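Side-chain contact in foldase protein PrsA (Bacillus subtilis, PDB 4WO7), which assists the folding of secreted proteins outside the cell after their translocation and has peptidyl-prolyl cis-trans isomerase activity: residues 104-109 against 214-219. Residues are numbered along the deposited sequence; the frame is centred on the assembly and turned at random.
Sequences VTDADI and DMKKEL
Asp106 and Lys216 meet with their side chains at about a right angle, the ammonium group arriving at one carboxylate oxygen and not straddling both. NZ of Lys216 lies 2.9 Å from OD2 of Asp106 but 3.8 Å from OD1 of the same residue, a salt bridge whose hydrogen bond is weak. The lysine reaches it as an extended chain, CG anti to the backbone N (chi1 -170°), that bends only at the last torsion (chi4 73°) to bring NZ to the aspartate. The same NZ is hydrogen-bonded to the hydroxyl of Tyr212, so it is shared between the carboxylate and the tyrosine. The first turns of helices 106-113 and 216-228 meet here through a salt bridge and an apolar contact. One helix precedes and the other follows the four-stranded antiparallel sheet of the parvulin-type (PpiC) isomerase, so the chain leading into that sheet touches the chain leaving it. Ile109, about one turn on from Asp106, points toward segment 214-219, its CG2 3.9 Å from CB of Leu219. Both residues are buried, and Leu219 also packs on Tyr112 and Trp113. The start of helix 106-113 is set by a capping box: Asp108 N donates to Thr105 OG1, and Thr105 N meets Asp108 OD2 from above the carboxylate plane; that oxygen also forms a salt bridge with Lys227 of helix 216-228.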
loop_
_atom_site.group_PDB
_atom_site.type_symbol
_atom_site.label_atom_id
_atom_site.label_comp_id
_atom_site.label_asym_id
_atom_site.label_seq_id
_atom_site.Cartn_x
_atom_site.Cartn_y
_atom_site.Cartn_z
ATOM N N VAL A 104 -20.778 19.554 6.996
ATOM C CA VAL A 104 -19.708 20.209 7.750
ATOM C C VAL A 104 -20.338 21.200 8.723
ATOM O O VAL A 104 -21.192 22.008 8.351
ATOM C CB VAL A 104 -18.662 20.959 6.862
ATOM C CG1 VAL A 104 -18.353 20.166 5.610
ATOM C CG2 VAL A 104 -19.122 22.348 6.441
ATOM N N THR A 105 -19.964 21.073 9.989
ATOM C CA THR A 105 -20.427 21.973 11.031
ATOM C C THR A 105 -19.585 23.239 11.022
ATOM O O THR A 105 -18.565 23.304 10.338
ATOM C CB THR A 105 -20.334 21.303 12.403
ATOM O OG1 THR A 105 -18.959 21.024 12.702
ATOM C CG2 THR A 105 -21.130 20.008 12.397
ATOM N N ASP A 106 -20.015 24.244 11.775
ATOM C CA ASP A 106 -19.239 25.471 11.919
ATOM C C ASP A 106 -18.009 25.227 12.775
ATOM O O ASP A 106 -17.034 25.978 12.703
ATOM C CB ASP A 106 -20.077 26.601 12.513
ATOM C CG ASP A 106 -21.168 27.041 11.580
ATOM O OD1 ASP A 106 -21.353 26.330 10.575
ATOM O OD2 ASP A 106 -21.750 28.132 11.784
ATOM N N ALA A 107 -18.057 24.178 13.589
ATOM C CA ALA A 107 -16.888 23.779 14.349
ATOM C C ALA A 107 -15.810 23.351 13.373
ATOM O O ALA A 107 -14.646 23.699 13.537
ATOM C CB ALA A 107 -17.218 22.646 15.312
ATOM N N ASP A 108 -16.207 22.617 12.339
ATOM C CA ASP A 108 -15.270 22.194 11.306
ATOM C C ASP A 108 -14.696 23.397 10.547
ATOM O O ASP A 108 -13.539 23.371 10.128
ATOM C CB ASP A 108 -15.943 21.225 10.332
ATOM C CG ASP A 108 -16.401 19.940 11.006
ATOM O OD1 ASP A 108 -15.825 19.580 12.054
ATOM O OD2 ASP A 108 -17.342 19.296 10.493
ATOM N N ILE A 109 -15.502 24.443 10.359
ATOM C CA ILE A 109 -15.053 25.602 9.587
ATOM C C ILE A 109 -14.118 26.483 10.399
ATOM O O ILE A 109 -13.080 26.921 9.901
ATOM C CB ILE A 109 -16.222 26.499 9.120
ATOM C CG1 ILE A 109 -17.280 25.700 8.365
ATOM C CG2 ILE A 109 -15.699 27.641 8.245
ATOM C CD1 ILE A 109 -18.584 26.456 8.197
ATOM N N ASP A 214 -15.991 36.714 7.231
ATOM C CA ASP A 214 -15.764 37.223 5.881
ATOM C C ASP A 214 -15.452 36.039 4.978
ATOM O O ASP A 214 -15.924 35.937 3.845
ATOM C CB ASP A 214 -14.603 38.220 5.851
ATOM C CG ASP A 214 -15.064 39.659 5.790
ATOM O OD1 ASP A 214 -16.085 39.996 6.428
ATOM O OD2 ASP A 214 -14.396 40.458 5.100
HETATM N N MSE A 215 -14.647 35.141 5.531
HETATM C CA MSE A 215 -14.032 34.040 4.806
HETATM C C MSE A 215 -14.790 32.734 4.971
HETATM O O MSE A 215 -14.448 31.718 4.367
HETATM C CB MSE A 215 -12.616 33.868 5.313
HETATM C CG MSE A 215 -11.719 33.023 4.488
HETATM SE SE MSE A 215 -9.992 33.398 5.229
HETATM C CE MSE A 215 -8.891 32.227 4.145
ATOM N N LYS A 216 -15.817 32.780 5.809
ATOM C CA LYS A 216 -16.551 31.598 6.235
ATOM C C LYS A 216 -17.000 30.693 5.092
ATOM O O LYS A 216 -16.706 29.499 5.094
ATOM C CB LYS A 216 -17.771 32.037 7.038
ATOM C CG LYS A 216 -18.503 30.922 7.750
ATOM C CD LYS A 216 -19.737 31.475 8.427
ATOM C CE LYS A 216 -20.584 30.377 9.035
ATOM N NZ LYS A 216 -19.943 29.810 10.252
ATOM N N LYS A 217 -17.714 31.258 4.122
ATOM C CA LYS A 217 -18.338 30.440 3.086
ATOM C C LYS A 217 -17.337 29.745 2.166
ATOM O O LYS A 217 -17.581 28.612 1.748
ATOM C CB LYS A 217 -19.294 31.284 2.241
ATOM C CG LYS A 217 -20.383 31.989 3.036
ATOM C CD LYS A 217 -21.551 32.397 2.148
ATOM C CE LYS A 217 -22.706 32.927 2.984
ATOM N NZ LYS A 217 -23.905 33.277 2.173
ATOM N N GLU A 218 -16.220 30.397 1.848
ATOM C CA GLU A 218 -15.210 29.756 1.012
ATOM C C GLU A 218 -14.527 28.623 1.759
ATOM O O GLU A 218 -14.175 27.611 1.157
ATOM C CB GLU A 218 -14.159 30.762 0.509
ATOM C CG GLU A 218 -14.633 31.680 -0.609
ATOM C CD GLU A 218 -15.079 30.888 -1.826
ATOM O OE1 GLU A 218 -14.411 29.884 -2.160
ATOM O OE2 GLU A 218 -16.100 31.258 -2.442
ATOM N N LEU A 219 -14.346 28.778 3.065
ATOM C CA LEU A 219 -13.691 27.731 3.836
ATOM C C LEU A 219 -14.607 26.523 3.987
ATOM O O LEU A 219 -14.136 25.388 4.027
ATOM C CB LEU A 219 -13.260 28.248 5.208
ATOM C CG LEU A 219 -12.146 29.296 5.157
ATOM C CD1 LEU A 219 -11.740 29.726 6.560
ATOM C CD2 LEU A 219 -10.935 28.825 4.343
#